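Local coordinates for single-strand DNA-binding protein (Agrobacterium tumefaciens, PDB 3BTP) that binds single-stranded DNA regardless of its sequence and mediates nuclear uptake of the transferred T-DNA copies during plant transformation, at residues 480-491 against 508-516; 257-265 against 272-280. All coordinates share one frame; numbering follows the deposited sequence.

From the N terminus, the chain first closes contact 2, a beta hairpin in which 257-265 meets 272-280 across only six intervening residues. It forms one edge of a four-stranded antiparallel sheet and brings that sheet against strands 117-124 and 127-132 of another sheet. Contact 1 follows some 200 residues later, where strand 480-485 of an eight-stranded barrel receives the last modelled helix, 510-515, after a 16-residue connection that includes strand 494-497 and helix 498-503. The two loops are in series, neither nesting nor crossing. The centres of contact 1 and contact 2 are about 48 Å apart, on opposite sides of the chain's centre. The nearest atoms of contact 1 and contact 2 remain about 31 Å apart.

Contact 1. Residues 480-491 against 508-516; sequences VLIADRNEKGQR and LPSDAAQLL
Ile-482, on strand 480-485 of the antiparallel barrel, packs against the last modelled helix, 510-515, with both of its branches. Its CG2, placed anti to the backbone N (chi1 of CG1 -46°), meets Ala-512 CB at 3.5 Å and the ring atom CD of Pro-509, just before the helix, at 3.7 Å. The other branch carries CD1 to Leu-516 CD1 (3.9 Å) and crosses Leu-508 at about a right angle. Two residues earlier on the strand, the Val-480 and Leu-516 side chains reach toward each other tip to tip, with CG1 near CD1. Val-480 and Ile-482 also touch Val-498 of helix 498-503.

Beyond Pro-509, Arg-485 and Arg-491 both form salt bridges to Asp-511 OD2, giving a network. Arg-485, extended from CG to NE, crosses Pro-509 obliquely, with Pro-509 CB at the guanidinium edge. Its NH2 also donates a hydrogen bond to Asp-511 OD2 at 2.8 Å (N-H...O 152°). The oxygen lies near the guanidinium plane, yet the bond arrives from above the carboxylate plane. Arg-491 CG sits over the Arg-485 guanidinium, and its NH1 is 3.0 Å from Asp-511 OD2. A further bond fixes the Arg-485 group, from NH1 to Gly-489 O at 2.9 Å.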
# COMPACT_ATOMS: atom_id res chain seq x y z
N VAL A 480 -7.11 -9.40 16.33
CA VAL A 480 -6.65 -9.05 17.65
C VAL A 480 -5.83 -10.16 18.31
O VAL A 480 -6.24 -11.28 18.35
CB VAL A 480 -7.86 -8.65 18.51
CG1 VAL A 480 -7.44 -8.31 19.95
CG2 VAL A 480 -8.58 -7.45 17.87
N LEU A 481 -4.63 -9.82 18.77
CA LEU A 481 -3.66 -10.75 19.37
C LEU A 481 -3.31 -10.21 20.75
O LEU A 481 -3.10 -9.02 20.95
CB LEU A 481 -2.36 -10.81 18.52
CG LEU A 481 -2.46 -11.39 17.09
CD1 LEU A 481 -1.70 -10.55 16.12
CD2 LEU A 481 -1.89 -12.77 17.08
N ILE A 482 -3.16 -11.15 21.67
CA ILE A 482 -3.06 -10.92 23.09
C ILE A 482 -1.69 -11.39 23.54
O ILE A 482 -1.24 -12.49 23.15
CB ILE A 482 -4.19 -11.66 23.86
CG1 ILE A 482 -5.56 -11.44 23.17
CG2 ILE A 482 -4.22 -11.19 25.37
CD1 ILE A 482 -6.09 -9.97 23.29
N ALA A 483 -1.00 -10.54 24.30
CA ALA A 483 0.28 -10.95 24.91
C ALA A 483 0.00 -11.97 25.98
O ALA A 483 -0.55 -11.62 27.01
CB ALA A 483 1.07 -9.75 25.52
N ASP A 484 0.43 -13.20 25.74
CA ASP A 484 0.19 -14.30 26.63
C ASP A 484 0.97 -14.22 27.94
O ASP A 484 2.00 -13.55 28.05
CB ASP A 484 0.47 -15.65 25.92
CG ASP A 484 -0.31 -15.80 24.62
OD1 ASP A 484 -1.50 -15.41 24.56
OD2 ASP A 484 0.28 -16.26 23.64
N ARG A 485 0.46 -14.96 28.92
CA ARG A 485 1.01 -15.05 30.24
C ARG A 485 0.96 -16.52 30.61
O ARG A 485 0.02 -17.22 30.22
CB ARG A 485 0.19 -14.18 31.22
CG ARG A 485 0.65 -12.82 31.23
CD ARG A 485 -0.04 -12.05 32.21
NE ARG A 485 0.10 -10.62 31.98
CZ ARG A 485 1.05 -9.80 32.47
NH1 ARG A 485 2.03 -10.22 33.23
NH2 ARG A 485 1.00 -8.52 32.15
N ASN A 486 1.96 -17.01 31.34
CA ASN A 486 1.91 -18.42 31.79
C ASN A 486 0.95 -18.68 33.00
O ASN A 486 0.17 -17.80 33.43
CB ASN A 486 3.32 -18.96 32.02
CG ASN A 486 4.03 -18.27 33.16
OD1 ASN A 486 3.41 -17.57 33.95
ND2 ASN A 486 5.35 -18.45 33.24
N GLU A 487 1.00 -19.87 33.56
CA GLU A 487 0.23 -20.13 34.79
C GLU A 487 0.61 -19.22 36.02
O GLU A 487 -0.30 -18.82 36.82
CB GLU A 487 0.30 -21.61 35.11
CG GLU A 487 -0.85 -22.16 35.93
CD GLU A 487 -0.41 -23.42 36.72
OE1 GLU A 487 0.45 -24.22 36.19
OE2 GLU A 487 -0.91 -23.59 37.87
N LYS A 488 1.91 -18.84 36.14
CA LYS A 488 2.30 -17.85 37.20
C LYS A 488 1.83 -16.38 36.97
O LYS A 488 2.04 -15.52 37.83
CB LYS A 488 3.80 -17.90 37.58
CG LYS A 488 4.38 -19.28 38.04
CD LYS A 488 5.68 -19.07 38.98
CE LYS A 488 6.26 -20.40 39.67
NZ LYS A 488 7.59 -20.26 40.50
N GLY A 489 1.20 -16.06 35.84
CA GLY A 489 0.89 -14.65 35.57
C GLY A 489 2.02 -13.96 34.80
O GLY A 489 2.00 -12.73 34.59
N GLN A 490 3.03 -14.70 34.33
CA GLN A 490 4.08 -13.96 33.64
C GLN A 490 4.04 -14.05 32.14
O GLN A 490 3.69 -15.11 31.60
CB GLN A 490 5.47 -14.32 34.12
CG GLN A 490 5.83 -15.77 34.00
CD GLN A 490 6.61 -16.21 35.20
OE1 GLN A 490 6.44 -15.62 36.30
NE2 GLN A 490 7.49 -17.23 35.04
N ARG A 491 4.44 -12.93 31.50
CA ARG A 491 4.51 -12.83 30.05
C ARG A 491 5.46 -13.86 29.50
O ARG A 491 6.53 -14.04 30.05
CB ARG A 491 4.80 -11.39 29.62
CG ARG A 491 3.69 -10.51 30.08
CD ARG A 491 2.63 -10.06 29.04
NE ARG A 491 3.30 -9.02 28.38
CZ ARG A 491 2.97 -7.77 28.23
NH1 ARG A 491 1.80 -7.26 28.58
NH2 ARG A 491 3.89 -7.04 27.66
N LEU A 508 -8.74 -13.45 29.28
CA LEU A 508 -7.74 -12.47 28.91
C LEU A 508 -7.02 -11.96 30.13
O LEU A 508 -7.67 -11.77 31.15
CB LEU A 508 -8.43 -11.28 28.27
CG LEU A 508 -8.50 -10.97 26.78
CD1 LEU A 508 -8.54 -12.15 25.87
CD2 LEU A 508 -9.72 -10.19 26.64
N PRO A 509 -5.67 -11.70 30.03
CA PRO A 509 -5.01 -10.99 31.12
C PRO A 509 -5.67 -9.60 31.26
O PRO A 509 -6.22 -9.07 30.28
CB PRO A 509 -3.55 -10.85 30.66
CG PRO A 509 -3.39 -11.81 29.46
CD PRO A 509 -4.75 -12.01 28.91
N SER A 510 -5.63 -9.05 32.46
CA SER A 510 -6.32 -7.80 32.78
C SER A 510 -5.79 -6.56 32.01
O SER A 510 -6.59 -5.73 31.54
CB SER A 510 -6.42 -7.58 34.31
OG SER A 510 -5.19 -7.86 34.97
N ASP A 511 -4.48 -6.50 31.78
CA ASP A 511 -3.91 -5.43 30.90
C ASP A 511 -4.55 -5.45 29.49
O ASP A 511 -5.06 -4.44 29.01
CB ASP A 511 -2.36 -5.42 30.89
CG ASP A 511 -1.72 -6.70 30.35
OD1 ASP A 511 -2.41 -7.53 29.74
OD2 ASP A 511 -0.49 -6.88 30.49
N ALA A 512 -4.61 -6.66 28.89
CA ALA A 512 -5.27 -6.87 27.61
C ALA A 512 -6.75 -6.52 27.66
O ALA A 512 -7.33 -5.90 26.74
CB ALA A 512 -5.07 -8.30 27.20
N ALA A 513 -7.38 -6.95 28.76
CA ALA A 513 -8.83 -6.81 28.95
C ALA A 513 -9.24 -5.35 29.01
O ALA A 513 -10.18 -4.98 28.29
CB ALA A 513 -9.30 -7.58 30.19
N GLN A 514 -8.52 -4.51 29.77
CA GLN A 514 -8.83 -3.07 29.76
C GLN A 514 -8.53 -2.27 28.49
O GLN A 514 -9.18 -1.24 28.26
CB GLN A 514 -8.37 -2.34 31.04
CG GLN A 514 -6.88 -2.05 31.25
CD GLN A 514 -6.59 -1.67 32.75
OE1 GLN A 514 -7.44 -1.85 33.65
NE2 GLN A 514 -5.37 -1.18 33.02
N LEU A 515 -7.61 -2.72 27.64
CA LEU A 515 -7.36 -2.03 26.38
C LEU A 515 -8.48 -2.30 25.42
O LEU A 515 -8.79 -1.46 24.57
CB LEU A 515 -6.05 -2.50 25.74
CG LEU A 515 -4.73 -1.90 26.20
CD1 LEU A 515 -3.60 -2.72 25.64
CD2 LEU A 515 -4.58 -0.43 25.74
N LEU A 516 -9.06 -3.49 25.53
CA LEU A 516 -10.19 -3.87 24.67
C LEU A 516 -11.59 -3.49 25.21
O LEU A 516 -12.61 -3.73 24.54
CB LEU A 516 -10.12 -5.35 24.30
CG LEU A 516 -8.87 -5.75 23.52
CD1 LEU A 516 -8.87 -7.24 23.40
CD2 LEU A 516 -8.79 -5.08 22.15

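Contact 2. Residues 257-265 against 272-280; sequences GSLLPDILI and IHFSYRFAG
An antiparallel beta hairpin with a classic bulge joins strand 263-266 to strand 272-275, the latter an outermost strand of its four-stranded sheet. The short segments approach to 4.7 Å, with their directions 158° apart. Ile-263 with Ser-275 and Ile-265 with His-273 are hydrogen-bonded pairs, each linked by two backbone bonds; Leu-264 with Phe-274 is the non-hydrogen-bonded pair between them. At the bulge two residues, Asp-262 and Ile-263, stand opposite the single Ser-275.

On the face bearing Leu-264 and Phe-274, these two side chains run side by side in the same direction, with Leu-264 CG 3.7 Å from Phe-274 CE1. Ile-272 CG2 lies over one face of the Phe-274 ring, offset toward its rim, while Pro-261 CG meets CD1 of the ring at 3.6 Å. Phe-128 of strand 127-132 touches Pro-261, Phe-274 and Tyr-276, so this face packs on a second sheet.

Beyond the bulge, Pro-261 CB sits over the Tyr-276 ring in a CH-pi contact, 4.0 Å from the centroid and 12° off the normal. A water links Tyr-276 OH to Leu-260 O. The Asp-262 carboxylate stands almost perpendicular to the Tyr-276 ring (87°); its OD1 forms a salt bridge with Arg-244, and its OD2 accepts a hydrogen bond from the backbone N of Arg-277 on the anti side at 2.8 Å.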
# COMPACT_ATOMS: atom_id res chain seq x y z
N GLY A 257 -6.28 12.33 -14.22
CA GLY A 257 -6.27 10.85 -14.05
C GLY A 257 -7.64 10.29 -13.71
O GLY A 257 -7.83 9.07 -13.54
N SER A 258 -8.65 11.18 -13.67
CA SER A 258 -9.97 10.77 -13.27
C SER A 258 -10.86 10.23 -14.38
O SER A 258 -12.07 10.27 -14.24
CB SER A 258 -10.64 11.81 -12.34
OG SER A 258 -10.27 11.44 -10.95
N LEU A 259 -10.26 9.66 -15.44
CA LEU A 259 -10.97 9.12 -16.57
C LEU A 259 -10.33 7.91 -17.22
O LEU A 259 -10.61 7.67 -18.38
CB LEU A 259 -11.17 10.18 -17.71
CG LEU A 259 -12.22 11.33 -17.57
CD1 LEU A 259 -12.44 12.18 -18.89
CD2 LEU A 259 -13.57 10.84 -17.07
N LEU A 260 -9.54 7.11 -16.51
CA LEU A 260 -8.76 6.06 -17.12
C LEU A 260 -9.51 4.77 -16.99
O LEU A 260 -10.42 4.67 -16.17
CB LEU A 260 -7.40 5.88 -16.42
CG LEU A 260 -6.46 7.08 -16.27
CD1 LEU A 260 -5.47 6.99 -14.97
CD2 LEU A 260 -5.78 7.36 -17.62
N PRO A 261 -9.09 3.75 -17.74
CA PRO A 261 -9.71 2.42 -17.60
C PRO A 261 -9.22 1.70 -16.34
O PRO A 261 -8.35 2.21 -15.61
CB PRO A 261 -9.28 1.65 -18.88
CG PRO A 261 -8.49 2.58 -19.69
CD PRO A 261 -8.05 3.76 -18.77
N ASP A 262 -9.84 0.56 -16.07
CA ASP A 262 -9.68 -0.20 -14.89
C ASP A 262 -8.24 -0.80 -14.86
O ASP A 262 -7.61 -0.90 -13.80
CB ASP A 262 -10.66 -1.39 -14.95
CG ASP A 262 -12.15 -0.96 -15.17
OD1 ASP A 262 -12.51 0.18 -14.84
OD2 ASP A 262 -12.98 -1.77 -15.67
N ILE A 263 -7.75 -1.24 -16.02
CA ILE A 263 -6.63 -2.17 -16.12
C ILE A 263 -5.65 -1.55 -17.07
O ILE A 263 -6.02 -1.11 -18.13
CB ILE A 263 -7.05 -3.56 -16.60
CG1 ILE A 263 -7.97 -4.28 -15.58
CG2 ILE A 263 -5.86 -4.41 -16.90
CD1 ILE A 263 -8.76 -5.44 -16.16
N LEU A 264 -4.40 -1.50 -16.66
CA LEU A 264 -3.25 -1.16 -17.54
C LEU A 264 -2.26 -2.33 -17.60
O LEU A 264 -1.72 -2.73 -16.59
CB LEU A 264 -2.55 0.12 -17.00
CG LEU A 264 -1.44 0.86 -17.80
CD1 LEU A 264 -1.12 2.19 -17.08
CD2 LEU A 264 -0.17 0.07 -17.91
N ILE A 265 -1.96 -2.84 -18.79
CA ILE A 265 -1.00 -3.91 -18.98
C ILE A 265 0.23 -3.26 -19.60
O ILE A 265 0.13 -2.54 -20.56
CB ILE A 265 -1.53 -4.96 -20.02
CG1 ILE A 265 -3.00 -5.39 -19.74
CG2 ILE A 265 -0.50 -6.16 -20.30
CD1 ILE A 265 -3.19 -6.20 -18.53
N ILE A 272 1.72 -0.52 -23.90
CA ILE A 272 0.63 -0.35 -22.99
C ILE A 272 -0.64 -0.87 -23.63
O ILE A 272 -0.96 -0.50 -24.79
CB ILE A 272 0.44 1.18 -22.70
CG1 ILE A 272 1.75 1.83 -22.20
CG2 ILE A 272 -0.75 1.41 -21.81
CD1 ILE A 272 2.33 1.12 -21.00
N HIS A 273 -1.37 -1.74 -22.91
CA HIS A 273 -2.73 -2.09 -23.32
C HIS A 273 -3.68 -1.76 -22.19
O HIS A 273 -3.35 -1.92 -21.02
CB HIS A 273 -2.84 -3.55 -23.77
CG HIS A 273 -1.93 -3.88 -24.92
ND1 HIS A 273 -0.63 -4.28 -24.76
CD2 HIS A 273 -2.12 -3.77 -26.27
CE1 HIS A 273 -0.06 -4.42 -25.95
NE2 HIS A 273 -0.95 -4.13 -26.88
N PHE A 274 -4.84 -1.26 -22.54
CA PHE A 274 -5.81 -0.81 -21.57
C PHE A 274 -7.03 -1.62 -21.70
O PHE A 274 -7.39 -2.00 -22.77
CB PHE A 274 -6.21 0.60 -21.83
CG PHE A 274 -5.25 1.60 -21.32
CD1 PHE A 274 -5.02 1.72 -19.96
CD2 PHE A 274 -4.64 2.49 -22.19
CE1 PHE A 274 -4.18 2.70 -19.48
CE2 PHE A 274 -3.81 3.46 -21.72
CZ PHE A 274 -3.55 3.56 -20.37
N SER A 275 -7.70 -1.84 -20.59
CA SER A 275 -8.87 -2.67 -20.54
C SER A 275 -9.91 -2.17 -19.50
O SER A 275 -9.55 -1.63 -18.44
CB SER A 275 -8.40 -4.07 -20.20
OG SER A 275 -9.26 -5.01 -20.81
N TYR A 276 -11.19 -2.34 -19.86
CA TYR A 276 -12.34 -2.22 -18.93
C TYR A 276 -12.97 -3.60 -18.64
O TYR A 276 -13.13 -4.37 -19.55
CB TYR A 276 -13.41 -1.38 -19.57
CG TYR A 276 -13.29 0.10 -19.43
CD1 TYR A 276 -13.61 0.72 -18.20
CD2 TYR A 276 -12.93 0.90 -20.53
CE1 TYR A 276 -13.55 2.13 -18.06
CE2 TYR A 276 -12.88 2.31 -20.39
CZ TYR A 276 -13.17 2.90 -19.15
OH TYR A 276 -13.10 4.27 -18.99
N ARG A 277 -13.30 -3.90 -17.39
CA ARG A 277 -14.19 -4.98 -17.02
C ARG A 277 -15.64 -4.56 -17.31
O ARG A 277 -15.96 -3.35 -17.38
CB ARG A 277 -14.01 -5.35 -15.52
CG ARG A 277 -12.89 -6.39 -15.18
CD ARG A 277 -13.01 -7.06 -13.73
NE ARG A 277 -13.70 -8.40 -13.63
CZ ARG A 277 -13.98 -9.09 -14.71
NH1 ARG A 277 -13.57 -8.58 -15.84
NH2 ARG A 277 -14.56 -10.26 -14.68
N PHE A 278 -16.52 -5.54 -17.49
CA PHE A 278 -17.98 -5.31 -17.41
C PHE A 278 -18.69 -6.53 -16.83
O PHE A 278 -18.17 -7.65 -16.94
CB PHE A 278 -18.64 -4.81 -18.74
CG PHE A 278 -18.31 -5.65 -19.97
CD1 PHE A 278 -19.21 -6.64 -20.43
CD2 PHE A 278 -17.11 -5.46 -20.66
CE1 PHE A 278 -18.91 -7.43 -21.53
CE2 PHE A 278 -16.79 -6.24 -21.78
CZ PHE A 278 -17.70 -7.24 -22.21
N ALA A 279 -19.83 -6.30 -16.15
CA ALA A 279 -20.73 -7.38 -15.68
C ALA A 279 -20.96 -8.36 -16.79
O ALA A 279 -21.41 -7.97 -17.90
CB ALA A 279 -22.08 -6.81 -15.20
N GLY A 280 -20.56 -9.61 -16.52
CA GLY A 280 -20.69 -10.72 -17.44
C GLY A 280 -19.71 -10.73 -18.60
O GLY A 280 -20.08 -11.18 -19.69
O HOH W 1 -13.52 5.78 -16.37